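Local coordinates for nucleotidyl transferase AbiEii/AbiGii toxin family protein (Mycobacterium tuberculosis, PDB 6Y56) that probably acts as a nucleotidyltransferase toxin of a toxin-antitoxin system, with growth inhibition thought to come from inactivation of tRNA acceptor stems, at residues A129-A134 against W208-D213; A168-R173 against A180-D185; V199-V204 against Q271-C276. One frame throughout, in Å; residues are numbered along the deposited sequence.

Interaction 1 (A129-A134 against W208-D213); sequences ARRPLA and WGDVVD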
# COMPACT_ATOMS: atom_id res chain seq x y z
N ALA A 129 3.07 4.35 9.05
CA ALA A 129 3.86 5.51 8.67
C ALA A 129 3.61 6.65 9.65
O ALA A 129 2.48 6.86 10.11
CB ALA A 129 3.46 5.97 7.27
N ARG A 130 4.67 7.40 9.96
CA ARG A 130 4.59 8.53 10.87
C ARG A 130 4.24 9.83 10.18
O ARG A 130 3.58 10.69 10.78
CB ARG A 130 5.94 8.70 11.58
CG ARG A 130 5.90 9.68 12.72
CD ARG A 130 7.30 9.94 13.28
NE ARG A 130 8.01 8.70 13.59
CZ ARG A 130 7.88 8.03 14.73
NH1 ARG A 130 7.05 8.47 15.67
NH2 ARG A 130 8.56 6.91 14.93
N ARG A 131 4.70 10.01 8.93
CA ARG A 131 4.52 11.30 8.26
C ARG A 131 3.05 11.47 7.89
O ARG A 131 2.46 10.56 7.31
CB ARG A 131 5.39 11.37 7.01
CG ARG A 131 5.53 12.79 6.46
CD ARG A 131 6.31 12.84 5.15
NE ARG A 131 7.44 11.92 5.16
CZ ARG A 131 8.06 11.47 4.07
NH1 ARG A 131 7.67 11.86 2.85
NH2 ARG A 131 9.06 10.61 4.20
N PRO A 132 2.44 12.60 8.21
CA PRO A 132 1.03 12.79 7.85
C PRO A 132 0.82 12.73 6.34
O PRO A 132 1.66 13.16 5.55
CB PRO A 132 0.71 14.19 8.40
CG PRO A 132 1.73 14.41 9.48
CD PRO A 132 2.97 13.71 9.01
N LEU A 133 -0.33 12.18 5.95
CA LEU A 133 -0.75 12.24 4.56
C LEU A 133 -1.02 13.68 4.15
O LEU A 133 -1.39 14.52 4.97
CB LEU A 133 -2.00 11.40 4.33
CG LEU A 133 -1.77 9.90 4.45
CD1 LEU A 133 -3.07 9.14 4.32
CD2 LEU A 133 -0.75 9.40 3.42
N ALA A 134 -0.84 13.95 2.87
CA ALA A 134 -1.00 15.30 2.36
C ALA A 134 -2.45 15.63 2.02
O ALA A 134 -2.86 16.78 2.15
CB ALA A 134 -0.14 15.50 1.11
N TRP A 208 11.16 14.38 -1.31
CA TRP A 208 11.89 15.32 -0.47
C TRP A 208 11.88 14.85 0.98
O TRP A 208 12.93 14.80 1.64
CB TRP A 208 11.26 16.72 -0.58
CG TRP A 208 12.09 17.82 0.06
CD1 TRP A 208 12.94 18.68 -0.57
CD2 TRP A 208 12.14 18.16 1.46
NE1 TRP A 208 13.52 19.54 0.34
CE2 TRP A 208 13.04 19.24 1.59
CE3 TRP A 208 11.50 17.67 2.60
CZ2 TRP A 208 13.32 19.83 2.82
CZ3 TRP A 208 11.79 18.25 3.83
CH2 TRP A 208 12.69 19.32 3.93
N GLY A 209 10.72 14.48 1.50
CA GLY A 209 10.67 14.00 2.87
C GLY A 209 11.39 12.68 3.06
O GLY A 209 12.07 12.47 4.07
N ASP A 210 11.28 11.77 2.09
CA ASP A 210 11.95 10.48 2.18
C ASP A 210 13.46 10.65 2.29
O ASP A 210 14.10 9.98 3.11
CB ASP A 210 11.64 9.65 0.93
CG ASP A 210 10.20 9.17 0.87
OD1 ASP A 210 9.48 9.24 1.88
OD2 ASP A 210 9.81 8.71 -0.23
N VAL A 211 14.03 11.54 1.49
CA VAL A 211 15.47 11.77 1.47
C VAL A 211 15.90 12.60 2.67
O VAL A 211 16.81 12.22 3.42
CB VAL A 211 15.89 12.43 0.14
CG1 VAL A 211 17.36 12.86 0.18
CG2 VAL A 211 15.64 11.49 -1.02
N VAL A 212 15.29 13.78 2.85
CA VAL A 212 15.78 14.74 3.85
C VAL A 212 15.49 14.25 5.26
O VAL A 212 16.35 14.32 6.14
CB VAL A 212 15.18 16.13 3.60
CG1 VAL A 212 15.55 17.09 4.74
CG2 VAL A 212 15.64 16.68 2.26
N ASP A 213 14.28 13.77 5.49
CA ASP A 213 13.90 13.39 6.85
C ASP A 213 14.09 11.91 7.15
O ASP A 213 14.58 11.57 8.23
CB ASP A 213 12.47 13.83 7.16
CG ASP A 213 12.35 15.34 7.32
OD1 ASP A 213 13.33 15.98 7.77
OD2 ASP A 213 11.28 15.89 6.98

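Interaction 2 (A168-R173 against A180-D185); sequences AEKLAR and ARDLYD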
# COMPACT_ATOMS: atom_id res chain seq x y z
N ALA A 168 1.49 8.74 -5.99
CA ALA A 168 2.72 9.46 -5.66
C ALA A 168 3.60 8.66 -4.70
O ALA A 168 4.82 8.63 -4.85
CB ALA A 168 2.39 10.84 -5.08
N GLU A 169 2.99 7.99 -3.71
CA GLU A 169 3.77 7.17 -2.79
C GLU A 169 4.41 5.99 -3.51
O GLU A 169 5.56 5.64 -3.24
CB GLU A 169 2.89 6.69 -1.63
CG GLU A 169 2.53 7.80 -0.66
CD GLU A 169 2.21 7.30 0.74
OE1 GLU A 169 2.01 6.08 0.93
OE2 GLU A 169 2.13 8.15 1.64
N LYS A 170 3.68 5.38 -4.44
CA LYS A 170 4.26 4.27 -5.20
C LYS A 170 5.44 4.74 -6.03
O LYS A 170 6.49 4.09 -6.06
CB LYS A 170 3.21 3.65 -6.11
CG LYS A 170 2.23 2.72 -5.43
CD LYS A 170 2.89 1.39 -5.12
CE LYS A 170 1.99 0.57 -4.22
NZ LYS A 170 2.60 -0.76 -4.00
N LEU A 171 5.30 5.90 -6.67
CA LEU A 171 6.39 6.45 -7.46
C LEU A 171 7.58 6.84 -6.60
O LEU A 171 8.74 6.77 -7.04
CB LEU A 171 5.89 7.67 -8.23
CG LEU A 171 4.88 7.40 -9.34
CD1 LEU A 171 4.19 8.69 -9.79
CD2 LEU A 171 5.58 6.69 -10.50
N ALA A 172 7.31 7.30 -5.38
CA ALA A 172 8.40 7.67 -4.48
C ALA A 172 9.23 6.46 -4.08
O ALA A 172 10.46 6.56 -3.98
CB ALA A 172 7.83 8.38 -3.24
N ARG A 173 8.60 5.33 -3.85
CA ARG A 173 9.39 4.14 -3.55
C ARG A 173 10.06 3.60 -4.81
O ARG A 173 11.23 3.18 -4.76
CB ARG A 173 8.54 3.07 -2.91
CG ARG A 173 9.35 1.81 -2.62
CD ARG A 173 8.77 1.02 -1.47
NE ARG A 173 7.55 0.34 -1.88
CZ ARG A 173 6.69 -0.21 -1.03
NH1 ARG A 173 6.92 -0.15 0.28
NH2 ARG A 173 5.61 -0.82 -1.49
N ALA A 180 8.72 -5.55 -7.94
CA ALA A 180 7.70 -6.01 -8.89
C ALA A 180 6.29 -5.71 -8.42
O ALA A 180 5.41 -5.44 -9.25
CB ALA A 180 7.85 -7.51 -9.16
N ARG A 181 6.03 -5.76 -7.10
CA ARG A 181 4.68 -5.46 -6.63
C ARG A 181 4.34 -4.00 -6.88
O ARG A 181 3.19 -3.68 -7.23
CB ARG A 181 4.54 -5.80 -5.14
CG ARG A 181 4.76 -7.28 -4.81
CD ARG A 181 4.79 -7.49 -3.29
NE ARG A 181 5.09 -8.88 -2.93
CZ ARG A 181 4.77 -9.43 -1.77
NH1 ARG A 181 4.13 -8.72 -0.85
NH2 ARG A 181 5.08 -10.70 -1.52
N ASP A 182 5.32 -3.11 -6.75
CA ASP A 182 5.07 -1.70 -7.06
C ASP A 182 4.87 -1.50 -8.55
O ASP A 182 4.02 -0.71 -8.97
CB ASP A 182 6.24 -0.84 -6.60
CG ASP A 182 6.30 -0.65 -5.09
OD1 ASP A 182 5.33 -0.99 -4.39
OD2 ASP A 182 7.36 -0.18 -4.62
N LEU A 183 5.66 -2.20 -9.38
CA LEU A 183 5.46 -2.13 -10.82
C LEU A 183 4.06 -2.58 -11.21
O LEU A 183 3.39 -1.94 -12.03
CB LEU A 183 6.51 -3.01 -11.52
CG LEU A 183 6.38 -3.16 -13.04
CD1 LEU A 183 6.57 -1.82 -13.73
CD2 LEU A 183 7.40 -4.18 -13.53
N TYR A 184 3.59 -3.69 -10.63
CA TYR A 184 2.23 -4.15 -10.89
C TYR A 184 1.20 -3.07 -10.55
O TYR A 184 0.27 -2.80 -11.31
CB TYR A 184 1.95 -5.43 -10.10
CG TYR A 184 0.54 -5.93 -10.31
CD1 TYR A 184 -0.52 -5.44 -9.55
CD2 TYR A 184 0.26 -6.85 -11.31
CE1 TYR A 184 -1.81 -5.87 -9.76
CE2 TYR A 184 -1.03 -7.29 -11.53
CZ TYR A 184 -2.06 -6.79 -10.76
OH TYR A 184 -3.35 -7.22 -10.98
N ASP A 185 1.34 -2.46 -9.37
CA ASP A 185 0.36 -1.47 -8.94
C ASP A 185 0.40 -0.23 -9.83
O ASP A 185 -0.64 0.31 -10.18
CB ASP A 185 0.59 -1.10 -7.47
CG ASP A 185 0.33 -2.26 -6.51
OD1 ASP A 185 -0.32 -3.26 -6.88
OD2 ASP A 185 0.81 -2.15 -5.36

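Interaction 3 (V199-V204 against Q271-C276); sequences VRRLWV and QRWAAC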
# COMPACT_ATOMS: atom_id res chain seq x y z
N VAL A 199 -0.24 14.44 -9.01
CA VAL A 199 0.63 13.28 -8.76
C VAL A 199 2.09 13.69 -8.85
O VAL A 199 2.91 13.32 -7.99
CB VAL A 199 0.29 12.13 -9.72
CG1 VAL A 199 1.37 11.05 -9.64
CG2 VAL A 199 -1.05 11.52 -9.35
N ARG A 200 2.45 14.50 -9.84
CA ARG A 200 3.84 14.90 -10.00
C ARG A 200 4.29 15.77 -8.83
O ARG A 200 5.40 15.59 -8.30
CB ARG A 200 4.00 15.65 -11.32
CG ARG A 200 5.41 16.17 -11.60
CD ARG A 200 5.50 16.80 -12.99
NE ARG A 200 4.54 17.88 -13.15
CZ ARG A 200 3.65 17.99 -14.13
NH1 ARG A 200 3.59 17.10 -15.12
NH2 ARG A 200 2.82 19.02 -14.14
N ARG A 201 3.45 16.73 -8.42
CA ARG A 201 3.77 17.59 -7.29
C ARG A 201 3.93 16.77 -6.02
O ARG A 201 4.93 16.92 -5.30
CB ARG A 201 2.69 18.66 -7.13
CG ARG A 201 2.78 19.52 -5.87
CD ARG A 201 4.10 20.26 -5.77
NE ARG A 201 4.35 21.14 -6.91
CZ ARG A 201 4.17 22.46 -6.90
NH1 ARG A 201 4.47 23.17 -7.98
NH2 ARG A 201 3.71 23.07 -5.81
N LEU A 202 2.98 15.89 -5.74
CA LEU A 202 3.05 15.07 -4.54
C LEU A 202 4.27 14.15 -4.57
O LEU A 202 4.89 13.92 -3.53
CB LEU A 202 1.77 14.24 -4.39
CG LEU A 202 0.55 15.00 -3.90
CD1 LEU A 202 -0.67 14.09 -4.02
CD2 LEU A 202 0.77 15.42 -2.47
N TRP A 203 4.61 13.60 -5.74
CA TRP A 203 5.79 12.74 -5.87
C TRP A 203 7.04 13.48 -5.41
O TRP A 203 7.82 12.98 -4.59
CB TRP A 203 5.93 12.28 -7.32
CG TRP A 203 7.17 11.50 -7.63
CD1 TRP A 203 7.60 10.36 -7.03
CD2 TRP A 203 8.13 11.82 -8.64
NE1 TRP A 203 8.77 9.94 -7.61
CE2 TRP A 203 9.12 10.82 -8.60
CE3 TRP A 203 8.25 12.85 -9.57
CZ2 TRP A 203 10.22 10.81 -9.47
CZ3 TRP A 203 9.33 12.85 -10.42
CH2 TRP A 203 10.31 11.83 -10.36
N VAL A 204 7.24 14.70 -5.92
CA VAL A 204 8.42 15.47 -5.53
C VAL A 204 8.43 15.73 -4.04
O VAL A 204 9.47 15.61 -3.38
CB VAL A 204 8.50 16.77 -6.35
CG1 VAL A 204 9.65 17.66 -5.84
CG2 VAL A 204 8.68 16.45 -7.81
N GLN A 271 11.65 21.55 -9.67
CA GLN A 271 13.06 21.35 -10.00
C GLN A 271 13.97 21.81 -8.88
O GLN A 271 15.02 21.20 -8.63
CB GLN A 271 13.38 22.06 -11.31
CG GLN A 271 12.71 21.43 -12.50
CD GLN A 271 13.14 22.05 -13.81
OE1 GLN A 271 14.30 22.44 -13.99
NE2 GLN A 271 12.20 22.14 -14.75
N ARG A 272 13.61 22.90 -8.21
CA ARG A 272 14.37 23.35 -7.05
C ARG A 272 14.27 22.35 -5.91
O ARG A 272 15.28 21.98 -5.29
CB ARG A 272 13.86 24.73 -6.62
CG ARG A 272 14.55 25.31 -5.41
CD ARG A 272 14.21 26.80 -5.21
NE ARG A 272 12.84 26.99 -4.76
CZ ARG A 272 11.84 27.33 -5.56
NH1 ARG A 272 12.06 27.53 -6.86
NH2 ARG A 272 10.61 27.47 -5.07
N TRP A 273 13.05 21.88 -5.62
CA TRP A 273 12.86 20.99 -4.48
C TRP A 273 13.51 19.64 -4.72
O TRP A 273 13.90 18.97 -3.75
CB TRP A 273 11.38 20.84 -4.18
CG TRP A 273 10.76 22.15 -3.81
CD1 TRP A 273 11.38 23.21 -3.23
CD2 TRP A 273 9.40 22.54 -4.02
NE1 TRP A 273 10.49 24.25 -3.07
CE2 TRP A 273 9.27 23.86 -3.56
CE3 TRP A 273 8.29 21.90 -4.58
CZ2 TRP A 273 8.05 24.55 -3.61
CZ3 TRP A 273 7.09 22.58 -4.64
CH2 TRP A 273 6.98 23.89 -4.15
N ALA A 274 13.65 19.24 -5.99
CA ALA A 274 14.27 17.97 -6.34
C ALA A 274 15.70 17.85 -5.82
O ALA A 274 16.24 16.74 -5.77
CB ALA A 274 14.24 17.77 -7.86
N ALA A 275 16.32 18.96 -5.44
CA ALA A 275 17.64 18.90 -4.81
C ALA A 275 17.62 18.17 -3.47
O ALA A 275 18.68 17.74 -3.00
CB ALA A 275 18.18 20.32 -4.64
N CYS A 276 16.46 18.02 -2.84
CA CYS A 276 16.37 17.39 -1.52
C CYS A 276 17.30 18.08 -0.52
O CYS A 276 18.12 17.45 0.16
CB CYS A 276 16.59 15.88 -1.58
SG CYS A 276 15.42 15.03 -2.65

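Interaction 1 (A129-A134 against W208-D213)
Arg131 reaches from a loop to Asp210 on a helix and forms a salt bridge with it. The loop follows strand 125-129, a member of the mixed sheet of this nucleotidyltransferase-fold protein. The helix is 196-212, and the contact lies near its C-terminal end. Arg131 carries the whole loop side of the contact. Its CG stands anti to the backbone N (chi1 -165°), and the chain runs extended until it bends at chi3, which lays the guanidinium against the helix backbone at Gly209.

The ionic part is uneven. Arg131 NH2 donates to Asp210 OD1 at 2.7 Å, while Arg131 NH1 adds a weak bond to the same oxygen at 3.3 Å. Both nitrogens converge on one carboxylate oxygen. The two flat groups are turned 60° against each other, so this is not a coplanar bidentate pair. NH2 meets OD1 on its anti side, tilted 19° from the guanidinium plane. Outside the pair, Arg131 NH2 also bridges to Asp214 and NH1 donates to the carbonyl O of Lys206. These further acceptors probably help fix the rotation of the guanidinium.

The packing part belongs to Gly209. Its backbone lies over one face of the guanidinium, with Gly209 C 3.3 Å from Arg131 NH2. The absence of a side chain lets the group come this close. Gly209 CA sits 3.6 Å above the guanidinium plane, displaced from the centre of the group.

Interaction 2 (A168-R173 against A180-D185)
Lys170 and Arg173 turn toward Asp182 and Asp185 by different torsions. Lys170 CG lies beside the backbone N (chi1 -78°), and a bend at chi2 sends its tail across to the second helix. Arg173 instead has CG anti to the backbone N and bends at chi3. The result is a four-residue salt-bridge network in a helical hairpin. Helices 163-174 and 180-189 are joined by a short loop, and the two segments cross at -143° with axes 10.0 Å apart.

Arg173 grips Asp182 side-on. Arg173 NE donates to Asp182 OD2 at 2.8 Å, and Arg173 NH2 donates to Asp182 OD1 at 2.9 Å. Both oxygens use their syn lone pairs, and the two groups are nearly coplanar. The Arg173 NH2 bond is almost straight, at 173°.

Lys170 NZ joins the two acids. It meets Asp182 OD1 at 2.8 Å on the anti side, somewhat out of the carboxylate plane. Asp182 OD1 therefore accepts from two donors. Asp185 OD2, the oxygen that takes Lys170 NZ, also makes a salt bridge with Arg64 NH2. Lys170 NZ reaches the anti lone pair of Asp185 OD2 at 2.6 Å.

Interaction 3 (V199-V204 against Q271-C276)
The guanidinium of Arg201 turns one face to the rim of the Trp273 indole. Trp273 CZ3 stands 3.5 Å above the guanidinium plane, near the outer part of the group. The planes are 88° apart, so the ring meets the arginine edge-on. At the ring edge, Arg201 CD lies in the indole plane, 3.9 Å from Trp273 CZ3. Arg201 NH2 is also at that edge, 3.6 Å from Trp273 CZ3. This is an edge contact, not a cation-pi stack over the indole face.

Bends at chi2 and chi3, both near 59°, fold the Arg201 chain back toward the indole. Arg201 NE pairs with Glu270 and NH1 with Asp267, while Trp273 NE1 donates to Glu283.

The contact joins the N-terminal half of helix 196-212 to the C-terminal part of helix 268-273, where the chain goes into a type I beta turn from Trp273 to Cys276. Cys276 leaves helical angles with positive phi. Trp273 also packs on Val284 and Ala287 of helix 281-292.

One turn on from Arg201, Val204 adds an apolar touch. Its CG1, anti to the backbone N, is 4.0 Å from Trp273 CB. Val204 CG1 also comes within 4.3 Å of Ala274 N.

How the interactions relate
From the N terminus, the chain leaves strand 125-129 into 129-134, where interaction 1 opens. Helices 163-174 and 180-189 follow, and interaction 2 closes the short loop between them. It is nested within the long loop that interaction 1 closes at 208-213. Interaction 3 opens before that, at 199-204, and closes at 271-276, so interactions 1 and 3 cross, whereas 2 and 3 are in series. Helix 196-212 serves both 1 and 3. It also packs on helix 163-174: Ala172 touches Asp210, and Ala168 touches Leu202. Together the contacts tie the loop after strand 125-129 (an inner strand of the mixed sheet), the helical hairpin and the C-terminal helices around helix 196-212.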